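Local atomic coordinates of aldose 1-epimerase (Escherichia coli, PDB entry 3NRE), a protein that probably interconverts the alpha and beta anomers of an aldose sugar. Residues Gly166-Leu169 with Leu175-Glu178; Arg57-Arg62 with Leu169-Trp174. All coordinates share one frame; numbering follows the deposited sequence.

Interaction 1. Residues Gly166-Leu169 with Leu175-Glu178; sequences GYWL and LAGE
The beta hairpin of strands 166-170 and 176-180 is stitched at its turn end through Leu169, whose backbone meets both Gly177 and Glu178. Leu169 N donates to Glu178 O at 2.9 Å, fairly straight at 165°, while Gly177 N reaches back to Leu169 O over a short 2.6 Å. Two successive residues thus face a single one, which makes this a beta bulge in strand 176-180. The short segments cross at 106°, although the strands as a whole pair antiparallel. Glu178 O is approached from three sources: besides Leu169 N, Trp168 CA makes a CA-H...O contact with it at 3.4 Å, and the CD1 methyl of Leu169 lies 3.4 Å from it. Trp168 has CG anti to its carbonyl carbon (chi1 -68°), and this sets the indole beside the partner strand, with Gly177 O at the ring edge, near its plane and 3.3 Å from Trp168 CD1. Nearer the backbone, Trp168 CB packs on the Ala176 methyl, CB to CB 4.0 Å. Phe179 adds an edge-to-face ring contact to Trp168, and strand 200-205 pairs with 166-170 through Gly203 and Ala205.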
ATOM      1  N   GLY A 166     -13.891  10.214   8.770  1.00 31.79           N
ATOM      2  CA  GLY A 166     -14.766   9.099   8.969  1.00 30.59           C
ATOM      3  C   GLY A 166     -14.067   7.818   8.627  1.00 29.17           C
ATOM      4  O   GLY A 166     -12.934   7.849   8.182  1.00 29.32           O
ATOM      5  N   TYR A 167     -14.747   6.712   8.862  1.00 28.22           N
ATOM      6  CA  TYR A 167     -14.158   5.400   8.588  1.00 26.30           C
ATOM      7  C   TYR A 167     -15.218   4.384   8.236  1.00 28.83           C
ATOM      8  O   TYR A 167     -16.395   4.605   8.443  1.00 27.32           O
ATOM      9  CB  TYR A 167     -13.337   4.913   9.782  1.00 25.79           C
ATOM     10  CG  TYR A 167     -14.099   4.253  10.908  1.00 30.00           C
ATOM     11  CD1 TYR A 167     -15.146   4.903  11.544  1.00 29.89           C
ATOM     12  CD2 TYR A 167     -13.761   2.997  11.354  1.00 25.94           C
ATOM     13  CE1 TYR A 167     -15.839   4.309  12.596  1.00 34.70           C
ATOM     14  CE2 TYR A 167     -14.457   2.386  12.384  1.00 32.62           C
ATOM     15  CZ  TYR A 167     -15.475   3.042  13.005  1.00 34.19           C
ATOM     16  OH  TYR A 167     -16.149   2.433  14.034  1.00 36.32           O
ATOM     17  N   TRP A 168     -14.774   3.282   7.644  1.00 25.50           N
ATOM     18  CA  TRP A 168     -15.674   2.142   7.406  1.00 26.18           C
ATOM     19  C   TRP A 168     -15.473   1.109   8.495  1.00 26.84           C
ATOM     20  O   TRP A 168     -14.336   0.659   8.743  1.00 25.39           O
ATOM     21  CB  TRP A 168     -15.392   1.497   6.049  1.00 30.47           C
ATOM     22  CG  TRP A 168     -15.770   2.377   4.886  1.00 24.81           C
ATOM     23  CD1 TRP A 168     -17.003   2.458   4.310  1.00 30.75           C
ATOM     24  CD2 TRP A 168     -14.950   3.311   4.183  1.00 24.06           C
ATOM     25  NE1 TRP A 168     -16.991   3.340   3.275  1.00 25.90           N
ATOM     26  CE2 TRP A 168     -15.753   3.900   3.185  1.00 25.39           C
ATOM     27  CE3 TRP A 168     -13.623   3.728   4.306  1.00 26.22           C
ATOM     28  CZ2 TRP A 168     -15.275   4.861   2.307  1.00 29.58           C
ATOM     29  CZ3 TRP A 168     -13.144   4.675   3.439  1.00 27.25           C
ATOM     30  CH2 TRP A 168     -13.965   5.242   2.450  1.00 31.35           C
ATOM     31  N   LEU A 169     -16.557   0.682   9.090  1.00 23.60           N
ATOM     32  CA  LEU A 169     -16.513  -0.380  10.045  1.00 26.51           C
ATOM     33  C   LEU A 169     -16.053  -1.606   9.247  1.00 26.55           C
ATOM     34  O   LEU A 169     -16.319  -1.720   8.034  1.00 27.73           O
ATOM     35  CB  LEU A 169     -17.906  -0.626  10.644  1.00 26.79           C
ATOM     36  CG  LEU A 169     -18.343   0.294  11.786  1.00 31.33           C
ATOM     37  CD1 LEU A 169     -18.319   1.743  11.375  1.00 32.48           C
ATOM     38  CD2 LEU A 169     -19.743  -0.123  12.210  1.00 42.51           C
ATOM     39  N   LEU A 175     -14.099  -7.302   4.809  1.00 20.64           N
ATOM     40  CA  LEU A 175     -14.560  -6.294   3.899  1.00 19.97           C
ATOM     41  C   LEU A 175     -14.903  -4.996   4.649  1.00 21.95           C
ATOM     42  O   LEU A 175     -15.349  -4.999   5.785  1.00 22.56           O
ATOM     43  CB  LEU A 175     -15.855  -6.743   3.168  1.00 19.81           C
ATOM     44  CG  LEU A 175     -15.719  -7.878   2.137  1.00 21.49           C
ATOM     45  CD1 LEU A 175     -17.043  -8.388   1.673  1.00 20.73           C
ATOM     46  CD2 LEU A 175     -14.854  -7.478   0.965  1.00 20.34           C
ATOM     47  N   ALA A 176     -14.711  -3.893   3.964  1.00 22.04           N
ATOM     48  CA  ALA A 176     -15.280  -2.617   4.421  1.00 23.93           C
ATOM     49  C   ALA A 176     -16.808  -2.655   4.504  1.00 24.80           C
ATOM     50  O   ALA A 176     -17.485  -3.111   3.564  1.00 25.00           O
ATOM     51  CB  ALA A 176     -14.827  -1.506   3.511  1.00 22.50           C
ATOM     52  N   GLY A 177     -17.332  -2.216   5.649  1.00 23.62           N
ATOM     53  CA  GLY A 177     -18.763  -2.148   5.920  1.00 24.23           C
ATOM     54  C   GLY A 177     -19.361  -0.758   5.878  1.00 28.04           C
ATOM     55  O   GLY A 177     -19.130  -0.010   4.930  1.00 26.17           O
ATOM     56  N   GLU A 178     -20.187  -0.443   6.889  1.00 27.00           N
ATOM     57  CA  GLU A 178     -20.887   0.817   6.954  1.00 29.86           C
ATOM     58  C   GLU A 178     -19.915   1.936   7.198  1.00 28.96           C
ATOM     59  O   GLU A 178     -18.972   1.815   7.994  1.00 29.28           O
ATOM     60  CB  GLU A 178     -21.983   0.835   8.041  1.00 34.25           C
ATOM     61  CG  GLU A 178     -23.016   1.948   7.851  1.00 40.59           C
ATOM     62  CD  GLU A 178     -24.237   1.869   8.811  1.00 50.01           C
ATOM     63  OE1 GLU A 178     -24.098   2.175  10.029  1.00 51.48           O
ATOM     64  OE2 GLU A 178     -25.349   1.544   8.335  1.00 57.58           O
TER

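Interaction 2. Residues Arg57-Arg62 with Leu169-Trp174; sequences RVSGNR and LEREQW
Arg57 lays its guanidinium against Trp174, with the CB of the tryptophan over the centre of one face, 3.9 Å from Arg57 CZ. The indole is turned away from a stack: its plane stands 53° from that of the guanidinium, and Trp174 CE3 comes to 3.9 Å from Arg57 NH2. Arg57 gets there by running extended from CG to NE, which carries the flat group across to the turn at 173-174. Trp174 O lies 3.6 Å from Arg57 NH1, a polar neighbour rather than a bond; this carbonyl accepts a hydrogen bond from Asn201 ND2. The main polar partner of Arg57 is Asp79, in a salt bridge with Arg57 NE; a bound di(hydroxyethyl)ether, probably from the crystallisation liquor, also hydrogen-bonds to NH1.

A second, lighter touch joins Ser59 and Arg171. Here the guanidinium of Arg171 comes alongside, its NH2 lying 3.5 Å from Ser59 CB, with Ser59 OG in the guanidinium plane at the edge, 3.7 Å from NH2. The hydroxyl is hydrogen-bonded to Asp261 OD2, and its approach to Arg171 is packing. Arg171 NE is hydrogen-bonded to Ala176 O, within its own hairpin. On the turn itself, Gln173 and Trp174 both have positive phi (62° and 67°), which curls the backbone sharply. The contact therefore joins the loop between strands 48-51 and 62-65 to the turn of the hairpin formed by strands 166-170 and 176-180.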
ATOM      1  N   ARG A  57     -10.191  -4.993  -1.878  1.00 20.15           N
ATOM      2  CA  ARG A  57     -11.102  -5.988  -2.418  1.00 18.43           C
ATOM      3  C   ARG A  57     -12.308  -5.307  -3.063  1.00 20.15           C
ATOM      4  O   ARG A  57     -12.654  -4.192  -2.658  1.00 21.14           O
ATOM      5  CB  ARG A  57     -11.654  -6.795  -1.244  1.00 19.14           C
ATOM      6  CG  ARG A  57     -10.582  -7.516  -0.398  1.00 16.66           C
ATOM      7  CD  ARG A  57     -11.109  -8.121   0.850  1.00 19.91           C
ATOM      8  NE  ARG A  57     -10.021  -8.816   1.589  1.00 19.92           N
ATOM      9  CZ  ARG A  57      -9.132  -8.232   2.383  1.00 20.92           C
ATOM     10  NH1 ARG A  57      -9.188  -6.925   2.616  1.00 22.72           N
ATOM     11  NH2 ARG A  57      -8.180  -8.992   2.945  1.00 22.75           N
ATOM     12  N   VAL A  58     -12.948  -5.992  -4.019  1.00 20.25           N
ATOM     13  CA  VAL A  58     -14.218  -5.541  -4.609  1.00 18.93           C
ATOM     14  C   VAL A  58     -15.279  -6.541  -4.121  1.00 20.68           C
ATOM     15  O   VAL A  58     -15.232  -7.717  -4.493  1.00 20.77           O
ATOM     16  CB  VAL A  58     -14.186  -5.540  -6.098  1.00 20.63           C
ATOM     17  CG1 VAL A  58     -15.560  -5.032  -6.653  1.00 23.36           C
ATOM     18  CG2 VAL A  58     -12.985  -4.696  -6.661  1.00 23.45           C
ATOM     19  N   SER A  59     -16.167  -6.086  -3.228  1.00 18.64           N
ATOM     20  CA  SER A  59     -17.096  -7.041  -2.593  1.00 19.90           C
ATOM     21  C   SER A  59     -17.917  -7.763  -3.619  1.00 20.96           C
ATOM     22  O   SER A  59     -18.481  -7.152  -4.557  1.00 22.08           O
ATOM     23  CB  SER A  59     -17.909  -6.406  -1.477  1.00 22.18           C
ATOM     24  OG  SER A  59     -18.657  -5.362  -2.000  1.00 26.29           O
ATOM     25  N   GLY A  60     -17.952  -9.087  -3.470  1.00 20.18           N
ATOM     26  CA  GLY A  60     -18.644  -9.961  -4.405  1.00 21.14           C
ATOM     27  C   GLY A  60     -17.820 -10.428  -5.599  1.00 22.14           C
ATOM     28  O   GLY A  60     -18.286 -11.243  -6.382  1.00 21.61           O
ATOM     29  N   ASN A  61     -16.601  -9.920  -5.719  1.00 21.09           N
ATOM     30  CA  ASN A  61     -15.692 -10.238  -6.841  1.00 21.09           C
ATOM     31  C   ASN A  61     -16.365  -9.943  -8.181  1.00 23.64           C
ATOM     32  O   ASN A  61     -16.215 -10.679  -9.146  1.00 22.28           O
ATOM     33  CB  ASN A  61     -15.255 -11.701  -6.798  1.00 20.63           C
ATOM     34  CG  ASN A  61     -14.180 -11.981  -5.787  1.00 22.21           C
ATOM     35  OD1 ASN A  61     -13.313 -11.135  -5.527  1.00 20.96           O
ATOM     36  ND2 ASN A  61     -14.199 -13.204  -5.243  1.00 22.37           N
ATOM     37  N   ARG A  62     -17.119  -8.853  -8.214  1.00 22.48           N
ATOM     38  CA  ARG A  62     -17.748  -8.391  -9.449  1.00 22.77           C
ATOM     39  C   ARG A  62     -18.045  -6.906  -9.413  1.00 23.25           C
ATOM     40  O   ARG A  62     -18.091  -6.279  -8.336  1.00 22.93           O
ATOM     41  CB  ARG A  62     -18.998  -9.217  -9.790  1.00 26.94           C
ATOM     42  CG  ARG A  62     -19.985  -9.476  -8.666  1.00 28.01           C
ATOM     43  CD  ARG A  62     -20.739  -8.277  -8.231  1.00 28.26           C
ATOM     44  NE  ARG A  62     -21.384  -7.545  -9.343  1.00 28.45           N
ATOM     45  CZ  ARG A  62     -21.852  -6.307  -9.230  1.00 26.19           C
ATOM     46  NH1 ARG A  62     -21.875  -5.689  -8.042  1.00 26.13           N
ATOM     47  NH2 ARG A  62     -22.321  -5.689 -10.297  1.00 26.32           N
ATOM     48  N   LEU A 169     -16.557   0.682   9.090  1.00 23.60           N
ATOM     49  CA  LEU A 169     -16.513  -0.380  10.045  1.00 26.51           C
ATOM     50  C   LEU A 169     -16.053  -1.606   9.247  1.00 26.55           C
ATOM     51  O   LEU A 169     -16.319  -1.720   8.034  1.00 27.73           O
ATOM     52  CB  LEU A 169     -17.906  -0.626  10.644  1.00 26.79           C
ATOM     53  CG  LEU A 169     -18.343   0.294  11.786  1.00 31.33           C
ATOM     54  CD1 LEU A 169     -18.319   1.743  11.375  1.00 32.48           C
ATOM     55  CD2 LEU A 169     -19.743  -0.123  12.210  1.00 42.51           C
ATOM     56  N   GLU A 170     -15.405  -2.530   9.915  1.00 26.02           N
ATOM     57  CA  GLU A 170     -15.079  -3.798   9.274  1.00 22.49           C
ATOM     58  C   GLU A 170     -16.317  -4.710   9.422  1.00 22.50           C
ATOM     59  O   GLU A 170     -16.951  -4.757  10.475  1.00 24.86           O
ATOM     60  CB  GLU A 170     -13.859  -4.446   9.933  1.00 22.78           C
ATOM     61  CG  GLU A 170     -13.366  -5.707   9.219  1.00 27.13           C
ATOM     62  CD  GLU A 170     -12.215  -6.402   9.960  1.00 27.64           C
ATOM     63  OE1 GLU A 170     -11.956  -6.057  11.124  1.00 30.44           O
ATOM     64  OE2 GLU A 170     -11.650  -7.339   9.382  1.00 27.25           O
ATOM     65  N   ARG A 171     -16.644  -5.437   8.355  1.00 22.58           N
ATOM     66  CA  ARG A 171     -17.667  -6.426   8.410  1.00 22.19           C
ATOM     67  C   ARG A 171     -17.080  -7.821   8.129  1.00 23.84           C
ATOM     68  O   ARG A 171     -15.858  -8.025   8.216  1.00 24.40           O
ATOM     69  CB  ARG A 171     -18.872  -6.032   7.510  1.00 24.39           C
ATOM     70  CG  ARG A 171     -18.556  -5.936   6.016  1.00 20.31           C
ATOM     71  CD  ARG A 171     -19.794  -5.631   5.176  1.00 24.12           C
ATOM     72  NE  ARG A 171     -19.474  -5.359   3.777  1.00 21.85           N
ATOM     73  CZ  ARG A 171     -20.022  -5.986   2.737  1.00 23.62           C
ATOM     74  NH1 ARG A 171     -20.917  -6.919   2.914  1.00 24.61           N
ATOM     75  NH2 ARG A 171     -19.639  -5.649   1.515  1.00 25.31           N
ATOM     76  N   GLU A 172     -17.935  -8.779   7.798  1.00 23.32           N
ATOM     77  CA  GLU A 172     -17.491 -10.120   7.492  1.00 23.55           C
ATOM     78  C   GLU A 172     -16.549 -10.177   6.266  1.00 22.62           C
ATOM     79  O   GLU A 172     -16.503  -9.251   5.406  1.00 22.78           O
ATOM     80  CB  GLU A 172     -18.720 -11.029   7.321  1.00 24.18           C
ATOM     81  CG  GLU A 172     -19.622 -11.071   8.543  1.00 28.66           C
ATOM     82  CD  GLU A 172     -20.736  -9.962   8.594  1.00 32.22           C
ATOM     83  OE1 GLU A 172     -20.735  -9.058   7.711  1.00 37.89           O
ATOM     84  OE2 GLU A 172     -21.597 -10.021   9.490  1.00 40.52           O
ATOM     85  N   GLN A 173     -15.748 -11.257   6.196  1.00 22.76           N
ATOM     86  CA  GLN A 173     -14.829 -11.492   5.051  1.00 21.40           C
ATOM     87  C   GLN A 173     -13.757 -10.408   4.874  1.00 20.88           C
ATOM     88  O   GLN A 173     -13.211 -10.218   3.789  1.00 20.17           O
ATOM     89  CB  GLN A 173     -15.619 -11.640   3.756  1.00 22.92           C
ATOM     90  CG  GLN A 173     -16.624 -12.787   3.738  1.00 22.07           C
ATOM     91  CD  GLN A 173     -17.236 -12.951   2.338  1.00 23.67           C
ATOM     92  OE1 GLN A 173     -18.108 -12.175   1.938  1.00 27.81           O
ATOM     93  NE2 GLN A 173     -16.833 -13.964   1.641  1.00 23.51           N
ATOM     94  N   TRP A 174     -13.461  -9.704   5.970  1.00 20.70           N
ATOM     95  CA  TRP A 174     -12.446  -8.634   5.967  1.00 19.79           C
ATOM     96  C   TRP A 174     -12.820  -7.431   5.144  1.00 22.51           C
ATOM     97  O   TRP A 174     -11.975  -6.625   4.806  1.00 24.98           O
ATOM     98  CB  TRP A 174     -11.062  -9.142   5.592  1.00 22.89           C
ATOM     99  CG  TRP A 174     -10.589 -10.169   6.457  1.00 23.59           C
ATOM    100  CD1 TRP A 174     -10.622 -10.169   7.839  1.00 30.63           C
ATOM    101  CD2 TRP A 174     -10.035 -11.394   6.065  1.00 28.01           C
ATOM    102  NE1 TRP A 174     -10.122 -11.347   8.323  1.00 29.96           N
ATOM    103  CE2 TRP A 174      -9.749 -12.124   7.248  1.00 32.94           C
ATOM    104  CE3 TRP A 174      -9.776 -11.975   4.820  1.00 32.05           C
ATOM    105  CZ2 TRP A 174      -9.191 -13.402   7.223  1.00 38.08           C
ATOM    106  CZ3 TRP A 174      -9.199 -13.265   4.791  1.00 32.79           C
ATOM    107  CH2 TRP A 174      -8.927 -13.959   5.984  1.00 39.14           C
TER

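Overall arrangement
Interactions 1 and 2 lie side by side on the 166-180 hairpin, their centres 10 Å apart; their segments overlap at Leu169, which touches only in interaction 1. Interaction 1 ties the hairpin strands together; interaction 2 sets the turn between them against the loop 57-62. Arg171 joins them directly: its NE lies 3.0 Å from Ala176 O, a probable hydrogen bond, and its CD packs 3.7 Å from Gly177 CA. Leu175 wedges in too, its CD2 lying 3.8 Å from Arg57 CD and its CD1 3.8 Å from Ser59 CB. The bound di(hydroxyethyl)ether, about 3 Å from the Arg57 side chain at the nearest atoms, may mark a pocket on the interaction 2 side.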